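Side-chain contacts in triacylglycerol lipase (Yarrowia lipolytica, PDB 3O0D), which probably hydrolyses the ester bonds of triacylglycerols as a secreted, glycosylated lipase of the alpha/beta-hydrolase fold: residues Glu6-Asp11 with Asp212-Ser217; Phe59-Pro62 with Phe66-Ser69. One frame throughout, in Å; residues are numbered along the deposited sequence.

Interaction 1. Residues Glu6-Asp11 with Asp212-Ser217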
loop_
_atom_site.group_PDB
_atom_site.type_symbol
_atom_site.label_atom_id
_atom_site.label_comp_id
_atom_site.label_asym_id
_atom_site.label_seq_id
_atom_site.Cartn_x
_atom_site.Cartn_y
_atom_site.Cartn_z
ATOM N N GLU A 6 4.494 17.836 12.834
ATOM C CA GLU A 6 5.198 17.014 13.832
ATOM C C GLU A 6 5.680 15.738 13.195
ATOM O O GLU A 6 4.971 15.063 12.417
ATOM C CB GLU A 6 4.315 16.650 15.035
ATOM C CG GLU A 6 3.807 17.871 15.771
ATOM C CD GLU A 6 3.072 17.498 17.097
ATOM O OE1 GLU A 6 2.436 16.417 17.213
ATOM O OE2 GLU A 6 3.119 18.334 18.024
ATOM N N THR A 7 6.960 15.395 13.505
ATOM C CA THR A 7 7.474 14.090 12.994
ATOM C C THR A 7 8.316 13.487 14.100
ATOM O O THR A 7 8.653 14.224 15.037
ATOM C CB THR A 7 8.377 14.186 11.693
ATOM O OG1 THR A 7 9.578 14.960 11.957
ATOM C CG2 THR A 7 7.522 14.873 10.565
ATOM N N SER A 8 8.619 12.210 14.005
ATOM C CA SER A 8 9.394 11.502 15.045
ATOM C C SER A 8 10.319 10.493 14.342
ATOM O O SER A 8 10.001 9.930 13.301
ATOM C CB SER A 8 8.384 10.645 15.916
ATOM O OG SER A 8 7.604 11.538 16.712
ATOM N N HIS A 9 11.465 10.271 14.951
ATOM C CA HIS A 9 12.384 9.254 14.482
ATOM C C HIS A 9 11.990 7.834 14.797
ATOM O O HIS A 9 11.050 7.632 15.587
ATOM C CB HIS A 9 13.840 9.561 15.047
ATOM C CG HIS A 9 14.485 10.731 14.416
ATOM N ND1 HIS A 9 14.938 10.682 13.113
ATOM C CD2 HIS A 9 14.684 12.017 14.847
ATOM C CE1 HIS A 9 15.477 11.871 12.804
ATOM N NE2 HIS A 9 15.299 12.692 13.818
ATOM N N ILE A 10 12.714 6.862 14.200
ATOM C CA ILE A 10 12.406 5.445 14.428
ATOM C C ILE A 10 13.687 4.715 14.795
ATOM O O ILE A 10 14.796 5.271 14.609
ATOM C CB ILE A 10 11.844 4.736 13.143
ATOM C CG1 ILE A 10 12.831 4.750 11.944
ATOM C CG2 ILE A 10 10.469 5.447 12.746
ATOM C CD1 ILE A 10 12.279 3.839 10.754
ATOM N N ASP A 11 13.542 3.496 15.268
ATOM C CA ASP A 11 14.670 2.667 15.588
ATOM C C ASP A 11 14.966 1.640 14.487
ATOM O O ASP A 11 14.252 1.532 13.576
ATOM C CB ASP A 11 14.461 1.984 16.928
ATOM C CG ASP A 11 13.313 1.001 16.926
ATOM O OD1 ASP A 11 12.769 0.665 15.920
ATOM O OD2 ASP A 11 12.970 0.568 18.009
ATOM N N ASP A 212 -2.865 9.812 17.120
ATOM C CA ASP A 212 -1.428 9.965 17.363
ATOM C C ASP A 212 -0.783 8.758 16.631
ATOM O O ASP A 212 -0.923 7.576 17.013
ATOM C CB ASP A 212 -1.157 10.008 18.883
ATOM C CG ASP A 212 0.328 9.962 19.222
ATOM O OD1 ASP A 212 1.231 9.973 18.296
ATOM O OD2 ASP A 212 0.580 9.803 20.427
ATOM N N VAL A 213 -0.054 9.072 15.559
ATOM C CA VAL A 213 0.568 8.023 14.716
ATOM C C VAL A 213 2.079 8.260 14.693
ATOM O O VAL A 213 2.753 7.914 13.695
ATOM C CB VAL A 213 -0.033 7.979 13.256
ATOM C CG1 VAL A 213 -1.558 7.518 13.344
ATOM C CG2 VAL A 213 0.053 9.323 12.549
ATOM N N SER A 214 2.629 8.729 15.795
ATOM C CA SER A 214 4.054 9.048 15.894
ATOM C C SER A 214 4.922 7.813 16.171
ATOM O O SER A 214 6.107 7.887 16.038
ATOM C CB SER A 214 4.293 10.073 16.985
ATOM O OG SER A 214 3.933 9.537 18.225
ATOM N N LYS A 215 4.288 6.699 16.535
ATOM C CA LYS A 215 5.015 5.498 16.940
ATOM C C LYS A 215 4.775 4.252 16.139
ATOM O O LYS A 215 3.634 3.977 15.698
ATOM C CB LYS A 215 4.762 5.209 18.471
ATOM C CG LYS A 215 5.490 6.297 19.350
ATOM C CD LYS A 215 5.090 6.153 20.804
ATOM C CE LYS A 215 5.639 7.244 21.667
ATOM N NZ LYS A 215 4.734 8.411 21.632
ATOM N N VAL A 216 5.812 3.434 16.020
ATOM C CA VAL A 216 5.703 2.084 15.500
ATOM C C VAL A 216 5.471 1.170 16.678
ATOM O O VAL A 216 6.153 1.324 17.715
ATOM C CB VAL A 216 7.001 1.653 14.831
ATOM C CG1 VAL A 216 6.904 0.298 14.345
ATOM C CG2 VAL A 216 7.297 2.652 13.615
ATOM N N SER A 217 4.457 0.327 16.595
ATOM C CA SER A 217 4.165 -0.483 17.788
ATOM C C SER A 217 3.572 -1.813 17.375
ATOM O O SER A 217 3.104 -1.967 16.258
ATOM C CB SER A 217 3.275 0.308 18.716
ATOM O OG SER A 217 1.954 0.201 18.270
HETATM O O HOH W 1 8.634 7.075 16.834
#
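Ser8 and Ser214 meet in van der Waals contact, with no direct hydrogen bond between residues 6-11 and 212-217. Ser8 CB lies 3.6 Å from Ser214 O, and Ser8 OG comes equally near Ser214 CB. Ser8 OG stands anti to its own carbonyl carbon (chi1 -71°), a setting that lays the hydroxyl alongside the CB of Ser214. Serine suits both places, being short enough to let a strand end and a loop come together. A single water donates to both Ser214 O and His9 O, at 2.8 Å from each, and bridges the two backbones.

Ser214 turns its own hydroxyl elsewhere. Its OG sits between the backbone N and the carbonyl carbon (chi1 64°), which points it back to Asp212 OD1, 2.7 Å away, where it donates on the syn side of that carboxylate. The backbone Ser214 N donates to the same OD1 at 3.1 Å, 156° at the hydrogen, and closes an Asx turn; it meets the oxygen nearly along the C-O axis. Gln266 NE2 is a further donor to Asp212 OD1; three donors thus converge on one oxygen, which probably steadies the loop where Ser214 meets the strand.

Farther along, the contact becomes apolar: Ile10 CG2 touches Val216 CG2 at 4.3 Å, a loose meeting of branched methyls. In both beta-branched residues the methyl that makes the contact is carried directly on CB, close to the backbone.

This contact joins the end of strand 3-8 to the loop between helix 195-206 and strand 222-227. Met264 of strand 262-265 and Phe18 of helix 12-27 each touch both Ile10 and Val216.

Interaction 2. Residues Phe59-Pro62 with Phe66-Ser69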
loop_
_atom_site.group_PDB
_atom_site.type_symbol
_atom_site.label_atom_id
_atom_site.label_comp_id
_atom_site.label_asym_id
_atom_site.label_seq_id
_atom_site.Cartn_x
_atom_site.Cartn_y
_atom_site.Cartn_z
ATOM N N PHE A 59 -1.362 -13.881 -9.539
ATOM C CA PHE A 59 -2.492 -13.475 -10.358
ATOM C C PHE A 59 -2.057 -12.294 -11.285
ATOM O O PHE A 59 -1.154 -11.501 -10.943
ATOM C CB PHE A 59 -3.683 -13.101 -9.467
ATOM C CG PHE A 59 -3.385 -12.027 -8.399
ATOM C CD1 PHE A 59 -3.674 -10.668 -8.595
ATOM C CD2 PHE A 59 -2.839 -12.419 -7.144
ATOM C CE1 PHE A 59 -3.423 -9.679 -7.592
ATOM C CE2 PHE A 59 -2.532 -11.416 -6.165
ATOM C CZ PHE A 59 -2.854 -10.097 -6.370
ATOM N N HIS A 60 -2.702 -12.146 -12.463
ATOM C CA HIS A 60 -2.275 -11.081 -13.367
ATOM C C HIS A 60 -3.520 -10.820 -14.242
ATOM O O HIS A 60 -4.051 -11.798 -14.800
ATOM C CB HIS A 60 -1.061 -11.569 -14.160
ATOM C CG HIS A 60 -0.872 -10.870 -15.475
ATOM N ND1 HIS A 60 -0.080 -9.746 -15.637
ATOM C CD2 HIS A 60 -1.373 -11.158 -16.709
ATOM C CE1 HIS A 60 -0.153 -9.337 -16.902
ATOM N NE2 HIS A 60 -0.919 -10.187 -17.571
ATOM N N ASP A 61 -3.991 -9.581 -14.283
ATOM C CA ASP A 61 -5.073 -9.215 -15.241
ATOM C C ASP A 61 -4.646 -7.910 -15.937
ATOM O O ASP A 61 -4.439 -6.898 -15.320
ATOM C CB ASP A 61 -6.407 -9.113 -14.499
ATOM C CG ASP A 61 -7.612 -9.025 -15.441
ATOM O OD1 ASP A 61 -7.383 -8.739 -16.636
ATOM O OD2 ASP A 61 -8.726 -9.172 -14.951
ATOM N N PRO A 62 -4.525 -7.937 -17.300
ATOM C CA PRO A 62 -4.126 -6.724 -17.990
ATOM C C PRO A 62 -5.292 -6.012 -18.687
ATOM O O PRO A 62 -5.072 -5.078 -19.448
ATOM C CB PRO A 62 -3.164 -7.275 -19.060
ATOM C CG PRO A 62 -3.758 -8.632 -19.481
ATOM C CD PRO A 62 -4.414 -9.144 -18.141
ATOM N N PHE A 66 -6.891 0.013 -14.610
ATOM C CA PHE A 66 -6.735 -0.153 -13.119
ATOM C C PHE A 66 -6.699 -1.578 -12.603
ATOM O O PHE A 66 -6.853 -1.807 -11.361
ATOM C CB PHE A 66 -7.813 0.635 -12.449
ATOM C CG PHE A 66 -7.563 2.108 -12.473
ATOM C CD1 PHE A 66 -6.684 2.699 -11.563
ATOM C CD2 PHE A 66 -8.228 2.922 -13.384
ATOM C CE1 PHE A 66 -6.459 4.030 -11.582
ATOM C CE2 PHE A 66 -8.018 4.290 -13.394
ATOM C CZ PHE A 66 -7.131 4.855 -12.550
ATOM N N ASP A 67 -6.458 -2.518 -13.467
ATOM C CA ASP A 67 -6.355 -3.913 -13.068
ATOM C C ASP A 67 -4.979 -4.195 -12.411
ATOM O O ASP A 67 -4.028 -3.399 -12.546
ATOM C CB ASP A 67 -6.522 -4.825 -14.232
ATOM C CG ASP A 67 -8.016 -5.055 -14.589
ATOM O OD1 ASP A 67 -8.929 -4.649 -13.822
ATOM O OD2 ASP A 67 -8.212 -5.711 -15.618
ATOM N N VAL A 68 -4.925 -5.332 -11.717
ATOM C CA VAL A 68 -3.821 -5.613 -10.816
ATOM C C VAL A 68 -3.165 -6.949 -11.097
ATOM O O VAL A 68 -3.749 -7.882 -11.730
ATOM C CB VAL A 68 -4.275 -5.498 -9.310
ATOM C CG1 VAL A 68 -4.697 -4.120 -8.915
ATOM C CG2 VAL A 68 -5.344 -6.548 -9.045
ATOM N N SER A 69 -1.952 -7.167 -10.556
ATOM C CA SER A 69 -1.252 -8.409 -10.644
ATOM C C SER A 69 -0.598 -8.536 -9.215
ATOM O O SER A 69 -0.612 -7.565 -8.466
ATOM C CB SER A 69 -0.115 -8.378 -11.624
ATOM O OG SER A 69 -0.655 -8.215 -12.993
#
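Asp61 N donates to Val68 O at 3.1 Å (147° at the hydrogen) where the beta hairpin of strands 53-60 and 68-75 opens into its connecting loop. Next to it, His60 and Ser69 form an antiparallel non-hydrogen-bonded pair, and His60 ND1 gives Ser69 OG only a weak, bent bond (120°). Thr88 OG1 is the stronger partner of that hydroxyl.

Past the pair, the carboxylates of Asp61 and Asp67 lie close without a hydrogen bond, OD1 of Asp61 3.3 Å from OD2 of Asp67 with their planes 43° apart. Two acidic groups this close would probably repel, but Arg63 forms a salt bridge with Asp61 OD1, Leu64 N donates to Asp67 OD2 and Gln131 NE2 of helix 127-150 to Asp67 OD1; these donors probably offset the repulsion and let aspartate serve at both positions.

Phe59 adds the apolar cover. With chi1 55° placing CG between the backbone N and the carbonyl carbon, its ring lies obliquely against the backbone of Ser69, CE1 3.5 Å from Ser69 C. An alanine here would remove the ring and is likely to leave the backbone of Ser69 uncovered and a gap beside Val68. At the ring's edge, near its plane, Phe59 CE1 meets Val68 CG2 at 4.0 Å.

Overall arrangement
From the N terminus, the chain first supplies residues 6-11, at the end of strand 3-8 just ahead of helix 12-27, and their partner comes some two hundred residues later. Interaction 1 therefore closes a long loop, and interaction 2, a local hairpin closure spanning only three intervening residues, is nested inside it. Both reach the same mixed sheet on opposite sides of the chain's centre, their own centres about 34 Å apart. Interaction 2 belongs to the outermost strand 53-60 and its neighbour 68-75; interaction 1 ties strand 3-8, near the other border, to the loop that leads into the more central strand 222-227.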